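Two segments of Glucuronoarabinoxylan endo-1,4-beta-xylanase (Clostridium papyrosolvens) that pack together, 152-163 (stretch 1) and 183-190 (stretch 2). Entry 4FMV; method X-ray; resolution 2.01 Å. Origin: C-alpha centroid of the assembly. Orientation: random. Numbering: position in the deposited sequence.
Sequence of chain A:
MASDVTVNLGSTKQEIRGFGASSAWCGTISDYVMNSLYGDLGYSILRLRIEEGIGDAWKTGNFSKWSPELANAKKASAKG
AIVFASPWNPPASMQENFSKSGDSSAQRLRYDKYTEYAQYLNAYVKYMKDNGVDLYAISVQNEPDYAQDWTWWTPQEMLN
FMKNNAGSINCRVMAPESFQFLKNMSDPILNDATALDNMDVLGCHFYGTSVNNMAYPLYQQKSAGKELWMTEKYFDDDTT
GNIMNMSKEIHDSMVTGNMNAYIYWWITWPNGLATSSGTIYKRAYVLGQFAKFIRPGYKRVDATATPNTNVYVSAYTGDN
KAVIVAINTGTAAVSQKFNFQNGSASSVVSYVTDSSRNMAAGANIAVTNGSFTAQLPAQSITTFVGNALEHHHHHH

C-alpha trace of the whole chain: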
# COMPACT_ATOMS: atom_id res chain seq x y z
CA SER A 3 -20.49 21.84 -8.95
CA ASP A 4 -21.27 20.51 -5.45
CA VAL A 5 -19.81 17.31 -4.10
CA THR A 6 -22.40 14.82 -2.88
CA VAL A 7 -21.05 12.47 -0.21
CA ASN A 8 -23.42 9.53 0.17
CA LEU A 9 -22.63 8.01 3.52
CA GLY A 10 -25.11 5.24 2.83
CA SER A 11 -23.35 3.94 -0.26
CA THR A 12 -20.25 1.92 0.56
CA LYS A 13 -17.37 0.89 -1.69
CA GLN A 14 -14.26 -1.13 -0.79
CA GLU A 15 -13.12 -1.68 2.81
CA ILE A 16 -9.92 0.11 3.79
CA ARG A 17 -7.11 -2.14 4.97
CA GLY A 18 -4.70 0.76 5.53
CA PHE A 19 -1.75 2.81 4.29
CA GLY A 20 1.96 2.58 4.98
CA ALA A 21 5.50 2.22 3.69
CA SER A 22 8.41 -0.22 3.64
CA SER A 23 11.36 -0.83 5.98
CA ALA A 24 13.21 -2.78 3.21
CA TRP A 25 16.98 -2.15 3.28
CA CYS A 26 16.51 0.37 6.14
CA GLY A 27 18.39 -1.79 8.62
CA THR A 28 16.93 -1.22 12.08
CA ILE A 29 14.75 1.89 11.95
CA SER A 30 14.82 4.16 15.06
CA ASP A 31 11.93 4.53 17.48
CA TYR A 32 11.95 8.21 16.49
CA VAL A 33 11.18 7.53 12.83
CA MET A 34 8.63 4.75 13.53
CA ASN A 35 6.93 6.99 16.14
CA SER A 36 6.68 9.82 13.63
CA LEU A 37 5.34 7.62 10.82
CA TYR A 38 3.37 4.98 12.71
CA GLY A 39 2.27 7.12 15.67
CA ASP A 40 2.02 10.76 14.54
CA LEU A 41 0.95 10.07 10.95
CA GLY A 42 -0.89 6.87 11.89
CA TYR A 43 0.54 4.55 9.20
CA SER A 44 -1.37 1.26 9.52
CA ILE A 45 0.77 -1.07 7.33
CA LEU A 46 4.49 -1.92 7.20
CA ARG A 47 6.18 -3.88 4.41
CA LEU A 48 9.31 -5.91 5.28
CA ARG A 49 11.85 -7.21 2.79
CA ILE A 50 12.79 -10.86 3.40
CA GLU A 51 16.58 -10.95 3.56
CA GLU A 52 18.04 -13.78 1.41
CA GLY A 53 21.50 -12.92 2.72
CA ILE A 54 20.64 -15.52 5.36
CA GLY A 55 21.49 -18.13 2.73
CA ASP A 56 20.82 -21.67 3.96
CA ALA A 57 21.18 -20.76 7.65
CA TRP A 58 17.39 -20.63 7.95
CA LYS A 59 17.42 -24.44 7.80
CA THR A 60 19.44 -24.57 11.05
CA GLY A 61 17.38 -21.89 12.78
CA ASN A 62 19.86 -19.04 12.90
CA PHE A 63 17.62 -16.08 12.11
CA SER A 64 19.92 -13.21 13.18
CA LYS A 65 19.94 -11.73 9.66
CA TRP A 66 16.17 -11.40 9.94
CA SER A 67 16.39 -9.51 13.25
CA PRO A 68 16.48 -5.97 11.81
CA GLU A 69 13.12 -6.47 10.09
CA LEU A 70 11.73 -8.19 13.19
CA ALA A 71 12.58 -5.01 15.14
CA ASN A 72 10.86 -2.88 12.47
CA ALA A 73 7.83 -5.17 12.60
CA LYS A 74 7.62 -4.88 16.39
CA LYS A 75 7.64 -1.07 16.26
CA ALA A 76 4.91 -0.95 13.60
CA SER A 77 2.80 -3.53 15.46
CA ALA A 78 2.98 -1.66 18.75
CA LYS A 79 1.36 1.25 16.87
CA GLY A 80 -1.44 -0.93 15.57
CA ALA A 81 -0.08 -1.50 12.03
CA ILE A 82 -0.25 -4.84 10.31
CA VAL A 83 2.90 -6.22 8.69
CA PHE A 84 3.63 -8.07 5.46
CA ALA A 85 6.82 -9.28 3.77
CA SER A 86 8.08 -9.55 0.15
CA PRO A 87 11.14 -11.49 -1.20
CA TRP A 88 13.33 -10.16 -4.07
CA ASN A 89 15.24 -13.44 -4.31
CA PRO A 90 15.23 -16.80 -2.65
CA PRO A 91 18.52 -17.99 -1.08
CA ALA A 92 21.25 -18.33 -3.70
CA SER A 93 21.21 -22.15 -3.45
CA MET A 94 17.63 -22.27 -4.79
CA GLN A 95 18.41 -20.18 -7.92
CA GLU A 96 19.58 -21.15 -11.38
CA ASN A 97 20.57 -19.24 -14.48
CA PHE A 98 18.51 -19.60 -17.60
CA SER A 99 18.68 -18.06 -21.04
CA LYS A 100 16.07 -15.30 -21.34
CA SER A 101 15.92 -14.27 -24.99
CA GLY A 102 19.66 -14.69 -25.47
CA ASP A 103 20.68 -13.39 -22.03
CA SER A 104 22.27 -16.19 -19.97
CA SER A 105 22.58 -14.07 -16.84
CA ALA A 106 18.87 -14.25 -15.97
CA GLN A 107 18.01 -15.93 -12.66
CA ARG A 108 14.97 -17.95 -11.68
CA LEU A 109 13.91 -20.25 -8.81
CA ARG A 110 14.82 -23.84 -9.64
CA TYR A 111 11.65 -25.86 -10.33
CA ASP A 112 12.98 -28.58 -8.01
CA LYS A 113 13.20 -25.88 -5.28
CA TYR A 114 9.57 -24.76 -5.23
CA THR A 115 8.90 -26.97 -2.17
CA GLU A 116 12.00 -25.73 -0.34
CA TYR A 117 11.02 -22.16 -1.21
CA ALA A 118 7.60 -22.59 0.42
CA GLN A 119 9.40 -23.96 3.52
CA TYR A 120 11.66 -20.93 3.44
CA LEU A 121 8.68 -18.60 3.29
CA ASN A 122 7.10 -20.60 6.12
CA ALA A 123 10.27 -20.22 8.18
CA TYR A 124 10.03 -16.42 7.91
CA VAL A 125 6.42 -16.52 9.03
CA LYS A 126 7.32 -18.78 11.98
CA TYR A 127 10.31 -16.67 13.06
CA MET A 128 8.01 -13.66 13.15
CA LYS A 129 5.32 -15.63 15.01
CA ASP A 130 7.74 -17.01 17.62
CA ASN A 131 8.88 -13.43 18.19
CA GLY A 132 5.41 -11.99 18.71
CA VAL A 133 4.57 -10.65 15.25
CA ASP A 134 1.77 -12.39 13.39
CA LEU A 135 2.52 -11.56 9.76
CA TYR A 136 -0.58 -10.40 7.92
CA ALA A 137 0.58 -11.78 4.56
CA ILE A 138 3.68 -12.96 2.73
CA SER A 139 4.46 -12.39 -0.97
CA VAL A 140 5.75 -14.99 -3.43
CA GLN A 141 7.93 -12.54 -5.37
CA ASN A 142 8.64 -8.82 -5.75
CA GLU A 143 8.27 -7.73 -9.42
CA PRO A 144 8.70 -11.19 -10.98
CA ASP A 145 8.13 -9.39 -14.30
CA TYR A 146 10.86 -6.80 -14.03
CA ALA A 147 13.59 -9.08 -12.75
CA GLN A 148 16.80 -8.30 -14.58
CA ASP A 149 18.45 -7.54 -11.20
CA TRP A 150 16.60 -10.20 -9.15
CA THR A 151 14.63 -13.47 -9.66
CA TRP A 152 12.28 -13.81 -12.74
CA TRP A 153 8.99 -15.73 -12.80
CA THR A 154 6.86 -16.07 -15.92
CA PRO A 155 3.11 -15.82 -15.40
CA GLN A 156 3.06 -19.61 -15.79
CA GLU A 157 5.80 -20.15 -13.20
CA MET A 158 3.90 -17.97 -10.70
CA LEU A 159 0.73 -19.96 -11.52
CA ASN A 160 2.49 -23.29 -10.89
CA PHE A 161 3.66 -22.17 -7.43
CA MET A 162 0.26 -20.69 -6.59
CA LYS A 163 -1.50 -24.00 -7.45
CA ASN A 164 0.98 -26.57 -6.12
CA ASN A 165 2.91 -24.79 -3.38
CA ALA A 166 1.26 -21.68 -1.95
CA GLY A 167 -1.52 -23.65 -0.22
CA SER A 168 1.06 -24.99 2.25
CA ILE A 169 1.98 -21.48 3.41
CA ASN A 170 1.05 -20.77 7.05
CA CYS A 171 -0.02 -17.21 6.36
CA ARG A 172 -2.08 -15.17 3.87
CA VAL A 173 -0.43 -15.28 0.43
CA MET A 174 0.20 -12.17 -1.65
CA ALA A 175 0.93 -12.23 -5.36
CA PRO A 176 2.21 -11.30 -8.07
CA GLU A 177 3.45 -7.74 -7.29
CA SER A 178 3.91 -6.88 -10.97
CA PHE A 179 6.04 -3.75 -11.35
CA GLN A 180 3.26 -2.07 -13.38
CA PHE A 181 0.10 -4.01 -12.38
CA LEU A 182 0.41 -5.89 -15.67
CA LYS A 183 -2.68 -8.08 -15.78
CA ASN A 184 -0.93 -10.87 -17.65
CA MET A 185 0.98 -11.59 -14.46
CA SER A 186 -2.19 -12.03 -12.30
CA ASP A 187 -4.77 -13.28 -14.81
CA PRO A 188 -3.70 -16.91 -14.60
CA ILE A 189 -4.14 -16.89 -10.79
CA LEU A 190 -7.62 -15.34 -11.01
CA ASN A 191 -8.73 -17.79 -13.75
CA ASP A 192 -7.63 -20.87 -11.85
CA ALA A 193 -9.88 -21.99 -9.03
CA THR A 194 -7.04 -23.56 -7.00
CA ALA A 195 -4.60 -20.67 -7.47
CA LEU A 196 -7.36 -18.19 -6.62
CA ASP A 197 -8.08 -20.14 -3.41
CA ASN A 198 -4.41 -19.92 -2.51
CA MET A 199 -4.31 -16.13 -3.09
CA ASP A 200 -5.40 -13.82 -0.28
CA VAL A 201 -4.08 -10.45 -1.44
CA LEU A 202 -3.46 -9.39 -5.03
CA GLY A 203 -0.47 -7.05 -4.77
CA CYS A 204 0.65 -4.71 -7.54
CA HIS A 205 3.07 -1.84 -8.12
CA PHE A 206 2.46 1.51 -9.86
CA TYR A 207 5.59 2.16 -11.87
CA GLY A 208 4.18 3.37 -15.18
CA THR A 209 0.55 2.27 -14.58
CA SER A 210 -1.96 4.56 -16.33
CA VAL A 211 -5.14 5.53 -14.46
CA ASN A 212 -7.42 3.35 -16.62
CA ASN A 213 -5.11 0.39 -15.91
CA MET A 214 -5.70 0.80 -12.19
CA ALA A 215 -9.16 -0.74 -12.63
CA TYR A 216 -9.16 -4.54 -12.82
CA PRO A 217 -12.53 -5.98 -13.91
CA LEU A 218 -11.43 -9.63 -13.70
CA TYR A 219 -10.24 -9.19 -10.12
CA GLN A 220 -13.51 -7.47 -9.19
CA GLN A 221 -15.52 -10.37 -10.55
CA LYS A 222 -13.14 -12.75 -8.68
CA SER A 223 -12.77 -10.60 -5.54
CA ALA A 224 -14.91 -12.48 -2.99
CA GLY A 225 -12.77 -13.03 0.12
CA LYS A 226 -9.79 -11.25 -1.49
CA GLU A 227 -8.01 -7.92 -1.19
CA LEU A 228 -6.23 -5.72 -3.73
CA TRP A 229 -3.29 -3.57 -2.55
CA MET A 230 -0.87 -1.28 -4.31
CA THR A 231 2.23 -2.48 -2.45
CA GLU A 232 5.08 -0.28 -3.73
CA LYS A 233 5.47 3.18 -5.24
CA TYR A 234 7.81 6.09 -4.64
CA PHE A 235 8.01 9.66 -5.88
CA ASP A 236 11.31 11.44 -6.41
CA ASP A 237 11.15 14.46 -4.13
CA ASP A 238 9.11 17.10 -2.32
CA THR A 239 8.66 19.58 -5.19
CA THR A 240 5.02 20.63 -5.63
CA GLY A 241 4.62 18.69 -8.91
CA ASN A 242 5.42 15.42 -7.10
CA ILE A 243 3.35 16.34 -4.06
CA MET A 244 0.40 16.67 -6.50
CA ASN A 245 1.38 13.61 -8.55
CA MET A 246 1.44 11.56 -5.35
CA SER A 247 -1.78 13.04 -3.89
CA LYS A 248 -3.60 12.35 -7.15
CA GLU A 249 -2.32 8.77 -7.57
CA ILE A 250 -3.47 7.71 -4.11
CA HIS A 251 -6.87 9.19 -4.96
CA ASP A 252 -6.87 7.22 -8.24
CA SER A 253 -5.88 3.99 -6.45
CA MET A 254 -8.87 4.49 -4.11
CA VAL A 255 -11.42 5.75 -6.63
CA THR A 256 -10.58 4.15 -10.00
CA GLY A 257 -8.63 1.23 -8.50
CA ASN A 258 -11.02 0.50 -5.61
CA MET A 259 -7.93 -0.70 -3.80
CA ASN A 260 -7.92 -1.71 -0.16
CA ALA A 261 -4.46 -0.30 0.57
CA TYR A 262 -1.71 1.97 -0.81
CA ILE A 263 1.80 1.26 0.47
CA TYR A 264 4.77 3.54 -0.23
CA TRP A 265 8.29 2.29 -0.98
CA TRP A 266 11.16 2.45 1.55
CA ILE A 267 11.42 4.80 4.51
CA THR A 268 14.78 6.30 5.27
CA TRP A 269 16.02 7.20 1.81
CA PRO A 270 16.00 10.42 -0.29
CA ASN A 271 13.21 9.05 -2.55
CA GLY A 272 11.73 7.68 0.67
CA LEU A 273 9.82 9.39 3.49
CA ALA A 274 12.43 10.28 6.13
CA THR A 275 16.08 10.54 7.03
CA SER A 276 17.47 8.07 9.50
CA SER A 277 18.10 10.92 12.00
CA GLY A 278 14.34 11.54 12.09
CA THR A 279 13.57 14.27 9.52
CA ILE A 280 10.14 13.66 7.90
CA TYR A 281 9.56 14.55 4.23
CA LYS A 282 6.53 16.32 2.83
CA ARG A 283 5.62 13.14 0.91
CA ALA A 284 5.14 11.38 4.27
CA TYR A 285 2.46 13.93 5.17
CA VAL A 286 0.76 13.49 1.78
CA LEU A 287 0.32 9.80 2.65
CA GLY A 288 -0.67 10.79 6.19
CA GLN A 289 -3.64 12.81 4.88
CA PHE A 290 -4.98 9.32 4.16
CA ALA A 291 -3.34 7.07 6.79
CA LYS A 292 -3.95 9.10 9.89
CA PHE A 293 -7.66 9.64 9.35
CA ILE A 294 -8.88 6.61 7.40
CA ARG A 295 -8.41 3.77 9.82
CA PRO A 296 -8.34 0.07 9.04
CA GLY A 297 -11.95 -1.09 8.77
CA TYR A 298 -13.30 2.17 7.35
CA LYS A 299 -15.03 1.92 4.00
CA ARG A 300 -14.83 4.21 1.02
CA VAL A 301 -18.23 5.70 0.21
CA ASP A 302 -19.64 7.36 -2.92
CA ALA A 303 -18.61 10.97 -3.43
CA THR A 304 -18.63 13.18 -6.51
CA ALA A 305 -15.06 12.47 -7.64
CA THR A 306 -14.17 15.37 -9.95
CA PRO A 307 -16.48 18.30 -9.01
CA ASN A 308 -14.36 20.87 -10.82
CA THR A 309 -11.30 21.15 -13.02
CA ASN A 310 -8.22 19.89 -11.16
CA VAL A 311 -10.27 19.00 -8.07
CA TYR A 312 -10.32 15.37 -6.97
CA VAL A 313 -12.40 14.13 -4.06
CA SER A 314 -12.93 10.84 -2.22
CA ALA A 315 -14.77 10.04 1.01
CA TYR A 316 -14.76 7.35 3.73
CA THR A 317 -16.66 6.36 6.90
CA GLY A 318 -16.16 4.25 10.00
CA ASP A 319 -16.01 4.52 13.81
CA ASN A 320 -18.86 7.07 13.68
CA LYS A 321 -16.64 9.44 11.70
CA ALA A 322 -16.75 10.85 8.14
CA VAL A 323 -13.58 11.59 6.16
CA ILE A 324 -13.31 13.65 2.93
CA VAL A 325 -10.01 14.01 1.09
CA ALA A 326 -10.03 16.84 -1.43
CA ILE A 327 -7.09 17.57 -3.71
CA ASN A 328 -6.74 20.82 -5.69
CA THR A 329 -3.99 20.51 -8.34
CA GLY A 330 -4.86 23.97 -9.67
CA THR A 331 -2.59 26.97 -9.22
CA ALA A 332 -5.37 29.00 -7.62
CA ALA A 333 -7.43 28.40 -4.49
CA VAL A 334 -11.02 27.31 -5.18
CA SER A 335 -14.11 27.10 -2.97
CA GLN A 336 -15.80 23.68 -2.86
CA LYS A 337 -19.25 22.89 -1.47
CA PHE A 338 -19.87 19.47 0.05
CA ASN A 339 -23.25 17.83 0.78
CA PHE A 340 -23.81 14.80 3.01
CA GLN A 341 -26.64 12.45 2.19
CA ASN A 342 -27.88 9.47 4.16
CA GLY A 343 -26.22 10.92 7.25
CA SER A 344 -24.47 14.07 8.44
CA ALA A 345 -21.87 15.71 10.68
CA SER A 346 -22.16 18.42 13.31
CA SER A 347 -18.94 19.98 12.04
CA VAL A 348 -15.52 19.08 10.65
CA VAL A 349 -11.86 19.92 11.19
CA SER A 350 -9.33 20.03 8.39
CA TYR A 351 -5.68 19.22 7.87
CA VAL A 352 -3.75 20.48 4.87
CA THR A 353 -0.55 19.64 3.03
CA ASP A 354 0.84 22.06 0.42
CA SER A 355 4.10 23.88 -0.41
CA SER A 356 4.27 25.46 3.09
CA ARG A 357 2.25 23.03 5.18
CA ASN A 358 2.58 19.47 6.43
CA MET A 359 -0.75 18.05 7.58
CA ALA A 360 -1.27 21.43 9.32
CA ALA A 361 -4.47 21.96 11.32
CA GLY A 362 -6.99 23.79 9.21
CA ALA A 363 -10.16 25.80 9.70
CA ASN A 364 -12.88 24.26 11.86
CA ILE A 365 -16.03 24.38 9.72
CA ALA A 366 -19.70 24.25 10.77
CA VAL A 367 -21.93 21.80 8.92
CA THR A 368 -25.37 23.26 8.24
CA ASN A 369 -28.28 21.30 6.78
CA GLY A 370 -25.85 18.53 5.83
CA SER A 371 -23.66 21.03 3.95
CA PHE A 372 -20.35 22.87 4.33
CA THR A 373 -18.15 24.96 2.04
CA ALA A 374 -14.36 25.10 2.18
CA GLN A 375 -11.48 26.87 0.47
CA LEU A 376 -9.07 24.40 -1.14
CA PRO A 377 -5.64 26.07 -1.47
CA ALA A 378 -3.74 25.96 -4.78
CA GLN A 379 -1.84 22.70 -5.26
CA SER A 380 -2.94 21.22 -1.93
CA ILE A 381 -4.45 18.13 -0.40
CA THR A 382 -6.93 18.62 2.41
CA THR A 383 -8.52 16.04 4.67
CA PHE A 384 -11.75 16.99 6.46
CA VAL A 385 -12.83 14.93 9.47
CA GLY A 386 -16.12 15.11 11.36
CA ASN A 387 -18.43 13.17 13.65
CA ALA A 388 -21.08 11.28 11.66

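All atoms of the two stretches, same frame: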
# COMPACT_ATOMS: atom_id res chain seq x y z
N TRP A 152 13.42 -13.80 -11.79
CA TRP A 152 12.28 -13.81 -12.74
C TRP A 152 11.29 -14.96 -12.51
O TRP A 152 11.71 -16.09 -12.22
CB TRP A 152 12.78 -14.01 -14.19
CG TRP A 152 13.53 -12.88 -14.82
CD1 TRP A 152 14.90 -12.78 -14.96
CD2 TRP A 152 12.98 -11.73 -15.45
NE1 TRP A 152 15.22 -11.62 -15.62
CE2 TRP A 152 14.06 -10.95 -15.94
CE3 TRP A 152 11.67 -11.26 -15.66
CZ2 TRP A 152 13.88 -9.74 -16.61
CZ3 TRP A 152 11.49 -10.05 -16.33
CH2 TRP A 152 12.59 -9.31 -16.79
N TRP A 153 10.00 -14.69 -12.69
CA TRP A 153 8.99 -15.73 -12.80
C TRP A 153 8.08 -15.36 -13.96
O TRP A 153 7.56 -14.26 -13.99
CB TRP A 153 8.07 -15.79 -11.57
CG TRP A 153 8.73 -15.97 -10.24
CD1 TRP A 153 9.69 -15.19 -9.68
CD2 TRP A 153 8.43 -16.99 -9.28
NE1 TRP A 153 10.02 -15.66 -8.43
CE2 TRP A 153 9.25 -16.75 -8.16
CE3 TRP A 153 7.54 -18.07 -9.26
CZ2 TRP A 153 9.22 -17.57 -7.02
CZ3 TRP A 153 7.51 -18.89 -8.13
CH2 TRP A 153 8.35 -18.63 -7.03
N THR A 154 7.87 -16.28 -14.90
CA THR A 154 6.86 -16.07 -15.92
C THR A 154 5.50 -16.14 -15.25
O THR A 154 5.37 -16.64 -14.12
CB THR A 154 6.94 -17.17 -16.98
OG1 THR A 154 6.63 -18.44 -16.37
CG2 THR A 154 8.34 -17.22 -17.61
N PRO A 155 4.46 -15.62 -15.93
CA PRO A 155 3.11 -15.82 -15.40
C PRO A 155 2.82 -17.29 -15.13
O PRO A 155 2.13 -17.60 -14.16
CB PRO A 155 2.23 -15.29 -16.53
CG PRO A 155 3.07 -14.18 -17.13
CD PRO A 155 4.48 -14.72 -17.09
N GLN A 156 3.34 -18.18 -15.97
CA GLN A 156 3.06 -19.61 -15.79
C GLN A 156 3.81 -20.15 -14.57
O GLN A 156 3.27 -20.95 -13.81
CB GLN A 156 3.42 -20.43 -17.06
CG GLN A 156 3.17 -21.93 -16.91
CD GLN A 156 1.70 -22.27 -16.83
OE1 GLN A 156 0.89 -21.75 -17.60
NE2 GLN A 156 1.34 -23.13 -15.88
N GLU A 157 5.04 -19.72 -14.38
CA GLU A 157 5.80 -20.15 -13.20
C GLU A 157 5.09 -19.75 -11.91
O GLU A 157 4.96 -20.56 -10.99
CB GLU A 157 7.22 -19.58 -13.24
CG GLU A 157 8.13 -20.49 -14.05
CD GLU A 157 9.32 -19.78 -14.64
OE1 GLU A 157 9.46 -18.56 -14.42
OE2 GLU A 157 10.10 -20.45 -15.35
N MET A 158 4.68 -18.49 -11.83
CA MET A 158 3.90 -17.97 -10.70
C MET A 158 2.62 -18.79 -10.49
O MET A 158 2.28 -19.14 -9.36
CB MET A 158 3.55 -16.51 -10.92
CG MET A 158 2.61 -15.90 -9.86
SD MET A 158 3.36 -15.74 -8.22
CE MET A 158 4.85 -14.83 -8.60
N LEU A 159 1.92 -19.10 -11.59
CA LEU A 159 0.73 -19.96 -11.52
C LEU A 159 1.05 -21.32 -10.91
O LEU A 159 0.35 -21.79 -10.01
CB LEU A 159 0.07 -20.15 -12.91
CG LEU A 159 -1.13 -21.12 -12.97
CD1 LEU A 159 -2.24 -20.72 -12.01
CD2 LEU A 159 -1.68 -21.30 -14.38
N ASN A 160 2.13 -21.95 -11.38
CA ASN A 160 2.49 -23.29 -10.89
C ASN A 160 2.70 -23.29 -9.36
O ASN A 160 2.22 -24.18 -8.65
CB ASN A 160 3.76 -23.79 -11.58
CG ASN A 160 3.54 -24.10 -13.04
OD1 ASN A 160 2.41 -24.30 -13.49
ND2 ASN A 160 4.63 -24.16 -13.80
N PHE A 161 3.40 -22.28 -8.86
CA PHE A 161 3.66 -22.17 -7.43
C PHE A 161 2.36 -21.92 -6.66
O PHE A 161 2.09 -22.54 -5.61
CB PHE A 161 4.66 -21.04 -7.16
CG PHE A 161 5.10 -20.98 -5.72
CD1 PHE A 161 6.18 -21.72 -5.29
CD2 PHE A 161 4.40 -20.22 -4.81
CE1 PHE A 161 6.57 -21.68 -3.96
CE2 PHE A 161 4.79 -20.17 -3.50
CZ PHE A 161 5.87 -20.91 -3.08
N MET A 162 1.58 -20.98 -7.17
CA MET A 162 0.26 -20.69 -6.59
C MET A 162 -0.67 -21.91 -6.53
O MET A 162 -1.39 -22.07 -5.54
CB MET A 162 -0.41 -19.52 -7.31
CG MET A 162 0.24 -18.14 -7.06
SD MET A 162 0.35 -17.62 -5.32
CE MET A 162 -1.39 -17.34 -4.92
N LYS A 163 -0.69 -22.76 -7.55
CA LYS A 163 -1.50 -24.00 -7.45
C LYS A 163 -0.89 -25.06 -6.52
O LYS A 163 -1.57 -25.57 -5.63
CB LYS A 163 -1.78 -24.65 -8.82
CG LYS A 163 -2.68 -23.84 -9.73
CD LYS A 163 -2.94 -24.57 -11.06
CE LYS A 163 -3.95 -25.71 -10.88
NZ LYS A 163 -4.73 -25.98 -12.16
N LYS A 183 -1.65 -7.10 -16.07
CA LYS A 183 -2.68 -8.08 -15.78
C LYS A 183 -2.27 -9.46 -16.26
O LYS A 183 -2.83 -10.44 -15.80
CB LYS A 183 -4.03 -7.69 -16.41
CG LYS A 183 -4.48 -6.25 -16.05
CD LYS A 183 -4.34 -5.94 -14.55
CE LYS A 183 -4.85 -4.51 -14.21
NZ LYS A 183 -3.96 -3.42 -14.77
N ASN A 184 -1.31 -9.55 -17.17
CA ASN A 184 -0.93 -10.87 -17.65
C ASN A 184 -0.25 -11.67 -16.54
O ASN A 184 -0.23 -12.90 -16.54
CB ASN A 184 -0.10 -10.80 -18.95
CG ASN A 184 1.29 -10.20 -18.73
OD1 ASN A 184 1.55 -9.52 -17.74
ND2 ASN A 184 2.17 -10.42 -19.69
N MET A 185 0.30 -10.96 -15.56
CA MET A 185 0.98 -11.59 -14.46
C MET A 185 -0.03 -12.21 -13.46
O MET A 185 0.27 -13.25 -12.85
CB MET A 185 1.90 -10.57 -13.77
CG MET A 185 2.99 -11.16 -12.86
SD MET A 185 4.21 -12.18 -13.73
CE MET A 185 4.21 -13.57 -12.63
N SER A 186 -1.15 -11.52 -13.22
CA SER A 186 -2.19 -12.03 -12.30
C SER A 186 -3.37 -12.81 -12.89
O SER A 186 -4.05 -13.57 -12.16
CB SER A 186 -2.77 -10.87 -11.51
OG SER A 186 -3.00 -9.74 -12.35
N ASP A 187 -3.59 -12.68 -14.19
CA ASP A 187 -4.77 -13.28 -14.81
C ASP A 187 -4.77 -14.79 -14.60
O ASP A 187 -5.81 -15.37 -14.36
CB ASP A 187 -4.86 -12.96 -16.31
CG ASP A 187 -5.46 -11.58 -16.60
OD1 ASP A 187 -5.87 -10.86 -15.65
OD2 ASP A 187 -5.52 -11.19 -17.78
N PRO A 188 -3.60 -15.44 -14.72
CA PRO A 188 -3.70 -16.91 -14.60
C PRO A 188 -4.15 -17.35 -13.20
O PRO A 188 -4.85 -18.36 -13.07
CB PRO A 188 -2.28 -17.38 -14.92
CG PRO A 188 -1.76 -16.35 -15.88
CD PRO A 188 -2.32 -15.03 -15.32
N ILE A 189 -3.74 -16.61 -12.17
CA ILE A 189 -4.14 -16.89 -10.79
C ILE A 189 -5.66 -16.74 -10.66
O ILE A 189 -6.35 -17.62 -10.13
CB ILE A 189 -3.43 -15.94 -9.80
CG1 ILE A 189 -1.92 -16.18 -9.82
CG2 ILE A 189 -3.98 -16.09 -8.38
CD1 ILE A 189 -1.13 -15.05 -9.22
N LEU A 190 -6.19 -15.61 -11.14
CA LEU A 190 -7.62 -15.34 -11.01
C LEU A 190 -8.48 -16.35 -11.79
O LEU A 190 -9.59 -16.68 -11.37
CB LEU A 190 -7.94 -13.89 -11.42
CG LEU A 190 -7.16 -12.83 -10.63
CD1 LEU A 190 -7.49 -11.40 -11.10
CD2 LEU A 190 -7.45 -12.98 -9.14
O HOH W 1 0.33 -15.93 -12.63

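Residues 155-163 form a helix that packs beside the helix of residues 183-190, the two running in roughly the same direction with 32° between their N-to-C axes. The axes approach to 8.5 Å, and the backbones come close at two places one helical turn apart: CA of Pro-155 lies 4.8 Å from CA of Met-185, and CA of Leu-159 lies 5.8 Å from CA of Ile-189. Together the stretches bury 438 Å² against each other.

The contact is overwhelmingly apolar. Met-185 contributes the largest buried area, and its methyl group reaches into the start of the first helix, where CE sits 3.5 Å from CB of Met-158 and 3.7 Å from CA of Pro-155. CE of Met-185 also rests 3.6 Å from O of Thr-154 and 3.7 Å from O of Trp-153, so the methyl packs against backbone as well as side chain. The Pro-155 ring lies over the thioether, its CG 4.1 Å from SD of Met-185, and also meets a second proline, with CB 4.2 Å from CG of Pro-188. One turn on, Leu-159 continues this surface: its CD2 is 4.0 Å from CB of Pro-188, while CD1 of Leu-159 lies 3.7 Å from O of Pro-188. Deeper in, Ile-189 extends CD1 to both Met-158 CG, at 3.9 Å, and Met-162 CG, at 4.0 Å. These two methionines, four residues apart, present their side chains on the same face of the helix, and the isoleucine methyl touches both.

No direct hydrogen bond joins the stretches. The polar link is a water that donates to O of Pro-155 at 2.9 Å and to O of Met-185 at 2.7 Å, bridging the two backbones where they come nearest and giving Pro-155 O a second partner beside Leu-159 N, and Met-185 O one where the kink leaves it without the bond from Ile-189 N.

Hydrogen bonds within each stretch organise the two helices. Thr-154 caps the first helix: Glu-157 N donates to Thr-154 OG1 at 2.9 Å, and Thr-154 N donates in return to Glu-157 OE1 at 2.8 Å. This reciprocal pair caps the helix start, close to where the Met-185 methyl packs. In the second helix, a kink accompanies the loss of turn-to-turn bonds from N of Pro-188 and N of Ile-189. Pro-188 has no amide hydrogen to give, yet the helix carries on, with Leu-190 N donating to Ser-186 O at 3.1 Å. The proline ring itself becomes part of the apolar surface facing Pro-155 and Leu-159.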